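Local coordinates for FixG-related protein (Vibrio parahaemolyticus, PDB 2R39) that is of unknown function but forms the C-terminal immunoglobulin-like domain of a membrane protein that probably binds 4Fe-4S clusters for electron transport, at residues 11-16 / 37-42; 44-49 / 69-74; 54-59 / 79-84; 90-95 / 111-116. All blocks are in the same frame, centred on the assembly; numbering follows the deposited sequence.

Overall arrangement
The domain is a sandwich of two antiparallel sheets, with strand order 11-17, 31-41, 74-83, 60-62 in one and 66-69, 47-54, 92-101, 106-115 in the other. Contact 1 pairs two strands of the first sheet. Contact 4 pairs the last hairpin of the second. Contact 2 brings the start of strand 47-54 to the turn after strand 66-69. Contact 3 packs the crossing between the sheets against strand 74-83. Contacts 1 and 2 adjoin, their centres 11 Å apart, and meet through N41. Contacts 3 and 4 have centres 9 Å apart at the other end. The segments of contacts 2 and 3 alternate along the chain, while the other pairs come in series.

Contact 1: residues 11-16 / 37-42; sequences AGMSVI and LKVINK
The flat groups between G12 and I40 are their peptide carbonyls. G12 N gives a hydrogen bond to I40 O at 2.8 Å, in the carbonyl plane and on a lone pair. I40 N instead stands above the plane of G12 C=O, 37° out of it. This is an antiparallel strand pair in the first sheet of an immunoglobulin-like sandwich. S14 and K38 form the next hydrogen-bonded pair, with bonds in both directions. M13 CA lies 3.0 Å from K38 O, a close CA-H...O contact between the two bonded pairs.

A11, M13, V15, L37 and V39 lie on the inner face. M13 is a selenomethionine. Its CG is anti to the backbone N (chi1 178°) and lies 4.1 Å from V39 CG2. Its SE touches L37 CD1. V15 and L37 lie side by side, V15 CG2 being 3.6 Å from L37 CD2. F97, L99 and V110 of the second sheet meet this face, so the row belongs to the core between the sheets.

On the outer face, I40 CG2 comes 3.7 Å from G12 CA, where glycine has no side chain. The extended chain of K42 reaches the same spot from the end of the strand. Its CE lies 3.9 Å from G12 N. Further along, the S14 hydroxyl sits over the K38 chain, with S14 OG 3.4 Å from K38 CB.

Contact 2: residues 44-49 / 69-74; sequences QQVQEY and VEPGEV
Q47 and V69 hold each other by two backbone hydrogen bonds. V69 N gives one to Q47 O at 2.8 Å, and Q47 N gives the other to V69 O at 3.0 Å. Beside them, V69 CG2 meets the Y49 ring at its edge, near the ring plane, 3.4 Å from Y49 CE2. The two side chains cross at about a right angle.

V46 runs beside E70, pointing the same way. V46 CG2 rests against the carboxylate, 3.4 Å from E70 OE1. The E70 chain bends at chi2 (-72°), which turns CD back toward V46. P71 covers the other end of the contact, its CG 3.4 Å from Q44 O.

The next shell fixes these groups. E70 to E73 form a type II turn, and E70 N gives a straight bond to E73 OE1 at 2.6 Å. N41 of strand 31-41 gives its ND2 to both V69 O and Q45 O. The Q47 side chain is held by T43 and S103.

V69 O thus accepts from Q47 N and from N41 ND2. Two backbone bonds fix the register of the turn against the start of strand 47-54, and V46, Y49, V69 and P71 add apolar packing beside them.

Contact 3: residues 54-59 / 79-84; sequences KGLNDV and MSLGAD
L56 and V59 press on L81 at the apolar centre. L56 CD1 meets L81 CD1 at 4.1 Å, the two side chains crossing at a slant. V59 CG2 reaches L81 CB at the same distance. Chi1 of 60° puts V59 CG1 between the backbone N and the carbonyl carbon and turns CG2, anti to N, toward L81. I95 and L88 also touch this cluster.

Outward from it, A83 CB lies 3.4 Å from D58 O. V59 CA makes a CA-H...O contact with G82 O at 3.1 Å. S60, the next residue, pairs with G82 through the backbone.

The polar edge is formed by D58 and D84. D84 N gives a hydrogen bond to D58 OD1 at 3.1 Å, approaching from above the carboxylate plane, 37° out of it. A water donates to D58 O at 2.9 Å and also to D84 O, so it bridges the two backbones. The carboxylates are turned 84° apart. D84 OD1 accepts from D86 N, a second partner that helps fix the carboxylate.

In segment 54-59 the chain passes from strand 47-54 in one sheet to strand 60-62 in the other, with L56 turned in toward L81 and I95. This is a sheet-to-sheet crossing of a beta sandwich.

Contact 4: residues 90-95 / 111-116; sequences SAITTI and ESRFIK
S112 O is gripped by two donors, I95 N and R113 NH1, from opposite faces of its carbonyl plane. I95 N is 3.2 Å away and stands 49° out of that plane. R113 NH1 lies nearer to S112 O, at 3.0 Å, and 58° out.

R113 NH1 also makes a salt bridge to E111 OE2 at 2.8 Å. Both acceptors lie close to the guanidinium plane, so together they limit its rotation. The R113 chain bends at chi2 (-71°), which sends CD back over the strand pair toward I92. T94 lies beside R113, its OG1 over one face of the guanidinium and offset toward the rim. T94 CG2 packs on the E111 carboxylate, 3.6 Å from E111 CD. On the same outer face I92 and I115 run side by side.

F114 O takes a hydrogen bond from T93 N at 2.7 Å and another from a water. That water also donates to S90 O and lies at the edge of the F114 ring, in its plane. A91 O closes the pair by accepting from K116 N.

The inner face is largely apolar at I95 and F114, with T93 and S112 also on it. I95 CG2 meets F114 CB at 4.2 Å, and I95 CG1 packs on the S112 carbonyl group, 3.6 Å from S112 C. L56 and L81 cover I95 and F114. Y35 OH is hydrogen-bonded to R113 O and N33 OD1 accepts from I115 N, so strand 31-41 of the first sheet is tied to this edge.

The arrangement is the antiparallel hairpin of the last two strands, 92-101 and 106-115, of an immunoglobulin-like sandwich.

Contact 1: residues 11-16 / 37-42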
loop_
_atom_site.group_PDB
_atom_site.type_symbol
_atom_site.label_atom_id
_atom_site.label_comp_id
_atom_site.label_asym_id
_atom_site.label_seq_id
_atom_site.Cartn_x
_atom_site.Cartn_y
_atom_site.Cartn_z
ATOM N N ALA A 11 -6.187 11.653 9.079
ATOM C CA ALA A 11 -6.254 10.264 8.654
ATOM C C ALA A 11 -5.101 9.507 9.260
ATOM O O ALA A 11 -4.110 10.109 9.682
ATOM C CB ALA A 11 -6.199 10.158 7.114
ATOM N N GLY A 12 -5.223 8.187 9.279
ATOM C CA GLY A 12 -4.114 7.327 9.689
ATOM C C GLY A 12 -3.975 6.183 8.707
ATOM O O GLY A 12 -4.944 5.788 8.066
HETATM N N MSE A 13 -2.761 5.671 8.564
HETATM C CA MSE A 13 -2.555 4.443 7.834
HETATM C C MSE A 13 -1.394 3.694 8.439
HETATM O O MSE A 13 -0.386 4.284 8.781
HETATM C CB MSE A 13 -2.282 4.692 6.343
HETATM C CG MSE A 13 -2.016 3.392 5.577
HETATM SE SE MSE A 13 -1.801 3.604 3.661
HETATM C CE MSE A 13 -0.171 4.708 3.680
ATOM N N SER A 14 -1.557 2.391 8.557
ATOM C CA SER A 14 -0.448 1.522 8.888
ATOM C C SER A 14 -0.427 0.389 7.881
ATOM O O SER A 14 -1.384 0.185 7.127
ATOM C CB SER A 14 -0.518 1.028 10.346
ATOM O OG SER A 14 -1.702 0.305 10.587
ATOM N N VAL A 15 0.703 -0.294 7.827
ATOM C CA VAL A 15 0.948 -1.321 6.826
ATOM C C VAL A 15 1.534 -2.525 7.527
ATOM O O VAL A 15 2.438 -2.376 8.343
ATOM C CB VAL A 15 1.956 -0.835 5.760
ATOM C CG1 VAL A 15 2.396 -1.997 4.838
ATOM C CG2 VAL A 15 1.347 0.306 4.939
ATOM N N ILE A 16 0.997 -3.701 7.214
ATOM C CA ILE A 16 1.642 -4.965 7.559
ATOM C C ILE A 16 1.991 -5.695 6.273
ATOM O O ILE A 16 1.097 -6.017 5.472
ATOM C CB ILE A 16 0.723 -5.874 8.422
ATOM C CG1 ILE A 16 0.333 -5.167 9.729
ATOM C CG2 ILE A 16 1.409 -7.221 8.690
ATOM C CD1 ILE A 16 -0.652 -5.938 10.596
ATOM N N LEU A 37 -3.154 -2.988 4.342
ATOM C CA LEU A 37 -3.201 -1.590 4.760
ATOM C C LEU A 37 -4.322 -1.390 5.783
ATOM O O LEU A 37 -5.421 -1.874 5.586
ATOM C CB LEU A 37 -3.418 -0.659 3.556
ATOM C CG LEU A 37 -2.542 -0.784 2.303
ATOM C CD1 LEU A 37 -2.802 0.389 1.329
ATOM C CD2 LEU A 37 -1.083 -0.872 2.618
ATOM N N LYS A 38 -4.028 -0.689 6.874
ATOM C CA LYS A 38 -5.054 -0.257 7.826
ATOM C C LYS A 38 -5.210 1.252 7.713
ATOM O O LYS A 38 -4.244 1.993 7.874
ATOM C CB LYS A 38 -4.658 -0.641 9.254
ATOM C CG LYS A 38 -5.638 -0.173 10.337
ATOM C CD LYS A 38 -5.184 -0.583 11.747
ATOM C CE LYS A 38 -5.316 -2.089 11.970
ATOM N NZ LYS A 38 -4.946 -2.541 13.361
ATOM N N VAL A 39 -6.422 1.704 7.418
ATOM C CA VAL A 39 -6.673 3.116 7.186
ATOM C C VAL A 39 -7.744 3.617 8.148
ATOM O O VAL A 39 -8.764 2.968 8.341
ATOM C CB VAL A 39 -7.119 3.372 5.714
ATOM C CG1 VAL A 39 -7.636 4.790 5.535
ATOM C CG2 VAL A 39 -5.982 3.079 4.728
ATOM N N ILE A 40 -7.511 4.773 8.751
ATOM C CA ILE A 40 -8.542 5.374 9.593
ATOM C C ILE A 40 -8.855 6.821 9.211
ATOM O O ILE A 40 -7.952 7.609 8.921
ATOM C CB ILE A 40 -8.247 5.220 11.116
ATOM C CG1 ILE A 40 -9.316 5.957 11.932
ATOM C CG2 ILE A 40 -6.857 5.690 11.488
ATOM C CD1 ILE A 40 -9.423 5.480 13.310
ATOM N N ASN A 41 -10.147 7.140 9.175
ATOM C CA ASN A 41 -10.616 8.507 9.038
ATOM C C ASN A 41 -10.813 9.087 10.440
ATOM O O ASN A 41 -11.697 8.653 11.179
ATOM C CB ASN A 41 -11.933 8.507 8.272
ATOM C CG ASN A 41 -12.520 9.902 8.077
ATOM O OD1 ASN A 41 -12.040 10.903 8.627
ATOM N ND2 ASN A 41 -13.574 9.962 7.287
ATOM N N LYS A 42 -9.986 10.059 10.809
ATOM C CA LYS A 42 -10.035 10.614 12.167
ATOM C C LYS A 42 -10.868 11.891 12.243
ATOM O O LYS A 42 -10.888 12.572 13.274
ATOM C CB LYS A 42 -8.625 10.868 12.689
ATOM C CG LYS A 42 -7.780 9.611 12.823
ATOM C CD LYS A 42 -6.420 9.941 13.420
ATOM C CE LYS A 42 -5.438 8.831 13.147
ATOM N NZ LYS A 42 -4.395 8.837 14.186
#

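Contact 2: residues 44-49 / 69-74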
loop_
_atom_site.group_PDB
_atom_site.type_symbol
_atom_site.label_atom_id
_atom_site.label_comp_id
_atom_site.label_asym_id
_atom_site.label_seq_id
_atom_site.Cartn_x
_atom_site.Cartn_y
_atom_site.Cartn_z
ATOM N N GLN A 44 -14.727 14.030 11.350
ATOM C CA GLN A 44 -16.146 13.808 11.587
ATOM C C GLN A 44 -16.954 13.839 10.289
ATOM O O GLN A 44 -18.177 13.827 10.325
ATOM C CB GLN A 44 -16.698 14.820 12.602
ATOM C CG GLN A 44 -16.104 14.702 14.000
ATOM C CD GLN A 44 -16.251 13.301 14.599
ATOM O OE1 GLN A 44 -15.228 12.642 14.947
ATOM N NE2 GLN A 44 -17.520 12.840 14.712
ATOM N N GLN A 45 -16.259 13.859 9.150
ATOM C CA GLN A 45 -16.896 13.820 7.833
ATOM C C GLN A 45 -16.365 12.619 7.040
ATOM O O GLN A 45 -15.268 12.125 7.329
ATOM C CB GLN A 45 -16.590 15.104 7.052
ATOM C CG GLN A 45 -17.280 16.380 7.547
ATOM C CD GLN A 45 -17.273 17.484 6.486
ATOM O OE1 GLN A 45 -16.363 17.557 5.641
ATOM N NE2 GLN A 45 -18.289 18.339 6.519
ATOM N N VAL A 46 -17.147 12.161 6.058
ATOM C CA VAL A 46 -16.702 11.160 5.069
ATOM C C VAL A 46 -15.525 11.729 4.275
ATOM O O VAL A 46 -15.534 12.901 3.905
ATOM C CB VAL A 46 -17.854 10.781 4.081
ATOM C CG1 VAL A 46 -17.391 9.741 3.035
ATOM C CG2 VAL A 46 -19.057 10.260 4.828
ATOM N N GLN A 47 -14.506 10.907 4.025
ATOM C CA GLN A 47 -13.344 11.337 3.256
ATOM C C GLN A 47 -13.018 10.342 2.130
ATOM O O GLN A 47 -13.424 9.184 2.197
ATOM C CB GLN A 47 -12.130 11.531 4.186
ATOM C CG GLN A 47 -12.380 12.446 5.422
ATOM C CD GLN A 47 -12.590 13.914 5.078
ATOM O OE1 GLN A 47 -12.352 14.347 3.949
ATOM N NE2 GLN A 47 -13.054 14.693 6.065
ATOM N N GLU A 48 -12.289 10.802 1.105
ATOM C CA GLU A 48 -11.830 9.950 -0.010
ATOM C C GLU A 48 -10.322 9.955 -0.053
ATOM O O GLU A 48 -9.702 11.015 -0.038
ATOM C CB GLU A 48 -12.378 10.391 -1.397
ATOM C CG GLU A 48 -11.730 9.595 -2.598
ATOM C CD GLU A 48 -12.170 10.020 -4.020
ATOM O OE1 GLU A 48 -13.378 9.996 -4.291
ATOM O OE2 GLU A 48 -11.287 10.342 -4.870
ATOM N N TYR A 49 -9.735 8.767 -0.118
ATOM C CA TYR A 49 -8.274 8.621 -0.151
ATOM C C TYR A 49 -7.834 7.891 -1.433
ATOM O O TYR A 49 -8.567 7.052 -1.946
ATOM C CB TYR A 49 -7.762 7.881 1.103
ATOM C CG TYR A 49 -8.296 8.425 2.428
ATOM C CD1 TYR A 49 -8.033 9.729 2.832
ATOM C CD2 TYR A 49 -9.054 7.627 3.282
ATOM C CE1 TYR A 49 -8.517 10.228 4.059
ATOM C CE2 TYR A 49 -9.531 8.118 4.515
ATOM C CZ TYR A 49 -9.262 9.421 4.891
ATOM O OH TYR A 49 -9.747 9.922 6.097
ATOM N N VAL A 69 -14.187 6.633 3.107
ATOM C CA VAL A 69 -14.097 6.202 4.507
ATOM C C VAL A 69 -14.981 7.067 5.411
ATOM O O VAL A 69 -14.916 8.294 5.359
ATOM C CB VAL A 69 -12.628 6.226 5.006
ATOM C CG1 VAL A 69 -12.492 5.556 6.379
ATOM C CG2 VAL A 69 -11.718 5.542 4.001
ATOM N N GLU A 70 -15.809 6.413 6.230
ATOM C CA GLU A 70 -16.758 7.099 7.114
ATOM C C GLU A 70 -16.057 7.665 8.353
ATOM O O GLU A 70 -14.966 7.212 8.698
ATOM C CB GLU A 70 -17.892 6.146 7.528
ATOM C CG GLU A 70 -18.841 5.733 6.392
ATOM C CD GLU A 70 -19.769 6.851 5.950
ATOM O OE1 GLU A 70 -20.097 7.731 6.774
ATOM O OE2 GLU A 70 -20.192 6.846 4.776
ATOM N N PRO A 71 -16.666 8.672 9.020
ATOM C CA PRO A 71 -16.061 9.229 10.242
ATOM C C PRO A 71 -15.717 8.150 11.271
ATOM O O PRO A 71 -16.588 7.350 11.647
ATOM C CB PRO A 71 -17.147 10.160 10.784
ATOM C CG PRO A 71 -17.974 10.511 9.627
ATOM C CD PRO A 71 -17.905 9.374 8.648
ATOM N N GLY A 72 -14.443 8.111 11.693
ATOM C CA GLY A 72 -13.988 7.136 12.685
ATOM C C GLY A 72 -13.871 5.706 12.182
ATOM O O GLY A 72 -13.398 4.806 12.951
ATOM N N GLU A 73 -14.317 5.489 10.894
ATOM C CA GLU A 73 -14.231 4.155 10.318
ATOM C C GLU A 73 -12.774 3.687 10.181
ATOM O O GLU A 73 -11.901 4.437 9.719
ATOM C CB GLU A 73 -14.929 4.113 8.958
ATOM C CG GLU A 73 -14.880 2.758 8.267
ATOM C CD GLU A 73 -15.635 2.745 6.962
ATOM O OE1 GLU A 73 -15.634 3.778 6.257
ATOM O OE2 GLU A 73 -16.237 1.697 6.640
ATOM N N VAL A 74 -12.532 2.447 10.602
ATOM C CA VAL A 74 -11.253 1.775 10.401
ATOM C C VAL A 74 -11.443 0.718 9.312
ATOM O O VAL A 74 -12.291 -0.169 9.445
ATOM C CB VAL A 74 -10.733 1.123 11.712
ATOM C CG1 VAL A 74 -9.418 0.407 11.483
ATOM C CG2 VAL A 74 -10.573 2.162 12.794
#

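Contact 3: residues 54-59 / 79-84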
loop_
_atom_site.group_PDB
_atom_site.type_symbol
_atom_site.label_atom_id
_atom_site.label_comp_id
_atom_site.label_asym_id
_atom_site.label_seq_id
_atom_site.Cartn_x
_atom_site.Cartn_y
_atom_site.Cartn_z
ATOM N N LYS A 54 5.429 3.856 -4.012
ATOM C CA LYS A 54 6.559 4.344 -4.769
ATOM C C LYS A 54 7.798 3.526 -4.456
ATOM O O LYS A 54 7.887 2.926 -3.374
ATOM C CB LYS A 54 6.722 5.853 -4.575
ATOM C CG LYS A 54 7.623 6.291 -3.487
ATOM C CD LYS A 54 8.111 7.733 -3.720
ATOM C CE LYS A 54 6.963 8.693 -3.976
ATOM N NZ LYS A 54 7.307 10.083 -3.504
ATOM N N GLY A 55 8.706 3.431 -5.430
ATOM C CA GLY A 55 9.967 2.733 -5.232
ATOM C C GLY A 55 10.215 1.554 -6.148
ATOM O O GLY A 55 11.312 1.006 -6.144
ATOM N N LEU A 56 9.209 1.159 -6.929
ATOM C CA LEU A 56 9.387 0.066 -7.908
ATOM C C LEU A 56 9.376 0.621 -9.326
ATOM O O LEU A 56 8.499 1.415 -9.670
ATOM C CB LEU A 56 8.285 -0.997 -7.734
ATOM C CG LEU A 56 8.505 -1.887 -6.504
ATOM C CD1 LEU A 56 7.219 -2.578 -6.033
ATOM C CD2 LEU A 56 9.602 -2.921 -6.816
ATOM N N ASN A 57 10.350 0.209 -10.139
ATOM C CA ASN A 57 10.476 0.703 -11.523
ATOM C C ASN A 57 9.523 0.002 -12.499
ATOM O O ASN A 57 9.243 0.481 -13.599
ATOM C CB ASN A 57 11.945 0.579 -11.985
ATOM C CG ASN A 57 12.881 1.473 -11.181
ATOM O OD1 ASN A 57 12.447 2.429 -10.527
ATOM N ND2 ASN A 57 14.151 1.187 -11.243
ATOM N N ASP A 58 9.023 -1.144 -12.068
ATOM C CA ASP A 58 8.014 -1.894 -12.796
ATOM C C ASP A 58 7.197 -2.567 -11.713
ATOM O O ASP A 58 7.755 -3.244 -10.839
ATOM C CB ASP A 58 8.665 -2.935 -13.712
ATOM C CG ASP A 58 7.647 -3.881 -14.340
ATOM O OD1 ASP A 58 7.165 -4.808 -13.636
ATOM O OD2 ASP A 58 7.332 -3.706 -15.530
ATOM N N VAL A 59 5.882 -2.350 -11.725
ATOM C CA VAL A 59 5.048 -2.950 -10.702
ATOM C C VAL A 59 3.593 -3.002 -11.160
ATOM O O VAL A 59 3.115 -2.126 -11.914
ATOM C CB VAL A 59 5.209 -2.237 -9.303
ATOM C CG1 VAL A 59 4.831 -0.759 -9.382
ATOM C CG2 VAL A 59 4.405 -2.947 -8.193
HETATM N N MSE A 79 -4.049 -6.655 0.023
HETATM C CA MSE A 79 -3.668 -6.355 -1.352
HETATM C C MSE A 79 -2.367 -7.059 -1.693
HETATM O O MSE A 79 -1.720 -7.650 -0.826
HETATM C CB MSE A 79 -3.465 -4.848 -1.514
HETATM C CG MSE A 79 -2.323 -4.302 -0.635
HETATM SE SE MSE A 79 -1.871 -2.513 -1.151
HETATM C CE MSE A 79 -1.182 -2.869 -2.951
ATOM N N SER A 80 -1.980 -6.987 -2.961
ATOM C CA SER A 80 -0.657 -7.438 -3.358
ATOM C C SER A 80 -0.022 -6.534 -4.430
ATOM O O SER A 80 -0.718 -5.729 -5.099
ATOM C CB SER A 80 -0.690 -8.911 -3.768
ATOM O OG SER A 80 -1.230 -9.082 -5.049
ATOM N N LEU A 81 1.302 -6.647 -4.540
ATOM C CA LEU A 81 2.100 -5.989 -5.576
ATOM C C LEU A 81 2.790 -7.067 -6.389
ATOM O O LEU A 81 3.269 -8.054 -5.819
ATOM C CB LEU A 81 3.170 -5.073 -4.940
ATOM C CG LEU A 81 2.699 -3.823 -4.162
ATOM C CD1 LEU A 81 3.914 -3.048 -3.616
ATOM C CD2 LEU A 81 1.825 -2.921 -5.025
ATOM N N GLY A 82 2.830 -6.888 -7.710
ATOM C CA GLY A 82 3.566 -7.787 -8.606
ATOM C C GLY A 82 4.660 -7.005 -9.315
ATOM O O GLY A 82 4.455 -5.850 -9.689
ATOM N N ALA A 83 5.833 -7.599 -9.487
ATOM C CA ALA A 83 6.889 -6.928 -10.228
ATOM C C ALA A 83 7.575 -7.910 -11.141
ATOM O O ALA A 83 7.741 -9.065 -10.783
ATOM C CB ALA A 83 7.917 -6.298 -9.253
ATOM N N ASP A 84 7.991 -7.446 -12.311
ATOM C CA ASP A 84 8.817 -8.258 -13.218
ATOM C C ASP A 84 10.199 -8.335 -12.586
ATOM O O ASP A 84 10.835 -7.289 -12.413
ATOM C CB ASP A 84 8.885 -7.559 -14.579
ATOM C CG ASP A 84 9.773 -8.269 -15.589
ATOM O OD1 ASP A 84 10.491 -9.237 -15.249
ATOM O OD2 ASP A 84 9.746 -7.826 -16.753
HETATM O O HOH W 1 9.996 -4.963 -11.305
#

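Contact 4: residues 90-95 / 111-116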
loop_
_atom_site.group_PDB
_atom_site.type_symbol
_atom_site.label_atom_id
_atom_site.label_comp_id
_atom_site.label_asym_id
_atom_site.label_seq_id
_atom_site.Cartn_x
_atom_site.Cartn_y
_atom_site.Cartn_z
ATOM N N SER A 90 17.462 -5.177 -7.238
ATOM C CA SER A 90 18.012 -6.174 -6.315
ATOM C C SER A 90 16.849 -6.926 -5.659
ATOM O O SER A 90 15.690 -6.612 -5.899
ATOM C CB SER A 90 18.821 -5.489 -5.222
ATOM O OG SER A 90 17.980 -4.633 -4.468
ATOM N N ALA A 91 17.174 -7.916 -4.823
ATOM C CA ALA A 91 16.155 -8.761 -4.211
ATOM C C ALA A 91 15.313 -8.004 -3.193
ATOM O O ALA A 91 14.189 -8.406 -2.904
ATOM C CB ALA A 91 16.788 -9.981 -3.564
ATOM N N ILE A 92 15.875 -6.948 -2.614
ATOM C CA ILE A 92 15.143 -6.129 -1.628
ATOM C C ILE A 92 15.004 -4.699 -2.089
ATOM O O ILE A 92 16.001 -3.965 -2.207
ATOM C CB ILE A 92 15.812 -6.119 -0.230
ATOM C CG1 ILE A 92 15.981 -7.538 0.278
ATOM C CG2 ILE A 92 14.956 -5.257 0.775
ATOM C CD1 ILE A 92 16.957 -7.685 1.341
ATOM N N THR A 93 13.760 -4.286 -2.315
ATOM C CA THR A 93 13.466 -2.927 -2.698
ATOM C C THR A 93 12.735 -2.184 -1.568
ATOM O O THR A 93 11.710 -2.672 -1.044
ATOM C CB THR A 93 12.620 -2.914 -3.985
ATOM O OG1 THR A 93 13.265 -3.721 -4.986
ATOM C CG2 THR A 93 12.455 -1.505 -4.531
ATOM N N THR A 94 13.246 -1.000 -1.207
ATOM C CA THR A 94 12.512 -0.092 -0.319
ATOM C C THR A 94 11.379 0.571 -1.060
ATOM O O THR A 94 11.576 1.110 -2.156
ATOM C CB THR A 94 13.433 1.003 0.287
ATOM O OG1 THR A 94 14.429 0.351 1.055
ATOM C CG2 THR A 94 12.638 1.918 1.244
ATOM N N ILE A 95 10.176 0.499 -0.480
ATOM C CA ILE A 95 9.006 1.107 -1.075
ATOM C C ILE A 95 8.311 1.931 0.001
ATOM O O ILE A 95 8.615 1.782 1.185
ATOM C CB ILE A 95 8.030 0.031 -1.679
ATOM C CG1 ILE A 95 7.574 -0.965 -0.590
ATOM C CG2 ILE A 95 8.732 -0.750 -2.862
ATOM C CD1 ILE A 95 6.375 -1.901 -0.976
ATOM N N GLU A 111 6.733 3.374 5.086
ATOM C CA GLU A 111 7.754 2.642 4.388
ATOM C C GLU A 111 7.541 1.153 4.558
ATOM O O GLU A 111 7.146 0.713 5.621
ATOM C CB GLU A 111 9.120 3.031 4.924
ATOM C CG GLU A 111 10.225 2.465 4.096
ATOM C CD GLU A 111 11.575 2.936 4.545
ATOM O OE1 GLU A 111 11.865 4.155 4.429
ATOM O OE2 GLU A 111 12.357 2.087 4.990
ATOM N N SER A 112 7.835 0.372 3.513
ATOM C CA SER A 112 7.742 -1.080 3.603
ATOM C C SER A 112 8.797 -1.682 2.672
ATOM O O SER A 112 9.745 -1.005 2.288
ATOM C CB SER A 112 6.318 -1.526 3.220
ATOM O OG SER A 112 6.155 -2.928 3.357
ATOM N N ARG A 113 8.623 -2.936 2.276
ATOM C CA ARG A 113 9.646 -3.596 1.459
ATOM C C ARG A 113 9.001 -4.393 0.348
ATOM O O ARG A 113 7.917 -4.901 0.543
ATOM C CB ARG A 113 10.461 -4.558 2.324
ATOM C CG ARG A 113 11.280 -3.905 3.468
ATOM C CD ARG A 113 12.478 -3.105 2.955
ATOM N NE ARG A 113 13.258 -2.548 4.065
ATOM C CZ ARG A 113 13.096 -1.336 4.565
ATOM N NH1 ARG A 113 12.153 -0.535 4.072
ATOM N NH2 ARG A 113 13.839 -0.957 5.597
ATOM N N PHE A 114 9.662 -4.485 -0.812
ATOM C CA PHE A 114 9.287 -5.487 -1.813
ATOM C C PHE A 114 10.480 -6.413 -1.941
ATOM O O PHE A 114 11.600 -5.957 -2.210
ATOM C CB PHE A 114 8.930 -4.899 -3.196
ATOM C CG PHE A 114 8.385 -5.953 -4.159
ATOM C CD1 PHE A 114 7.019 -6.216 -4.224
ATOM C CD2 PHE A 114 9.250 -6.738 -4.932
ATOM C CE1 PHE A 114 6.521 -7.215 -5.080
ATOM C CE2 PHE A 114 8.753 -7.729 -5.783
ATOM C CZ PHE A 114 7.403 -7.972 -5.846
ATOM N N ILE A 115 10.238 -7.704 -1.748
ATOM C CA ILE A 115 11.316 -8.684 -1.653
ATOM C C ILE A 115 11.047 -9.860 -2.589
ATOM O O ILE A 115 9.951 -10.439 -2.585
ATOM C CB ILE A 115 11.542 -9.138 -0.177
ATOM C CG1 ILE A 115 11.704 -7.909 0.738
ATOM C CG2 ILE A 115 12.781 -10.072 -0.037
ATOM C CD1 ILE A 115 11.776 -8.241 2.232
ATOM N N LYS A 116 12.057 -10.175 -3.404
ATOM C CA LYS A 116 12.042 -11.321 -4.313
ATOM C C LYS A 116 12.505 -12.589 -3.604
ATOM O O LYS A 116 13.090 -12.531 -2.527
ATOM C CB LYS A 116 12.930 -11.029 -5.528
ATOM C CG LYS A 116 12.867 -12.073 -6.670
ATOM C CD LYS A 116 13.617 -11.555 -7.902
ATOM C CE LYS A 116 14.762 -10.572 -7.530
ATOM N NZ LYS A 116 15.325 -9.879 -8.740
HETATM O O HOH W 2 13.147 -6.163 -4.920
#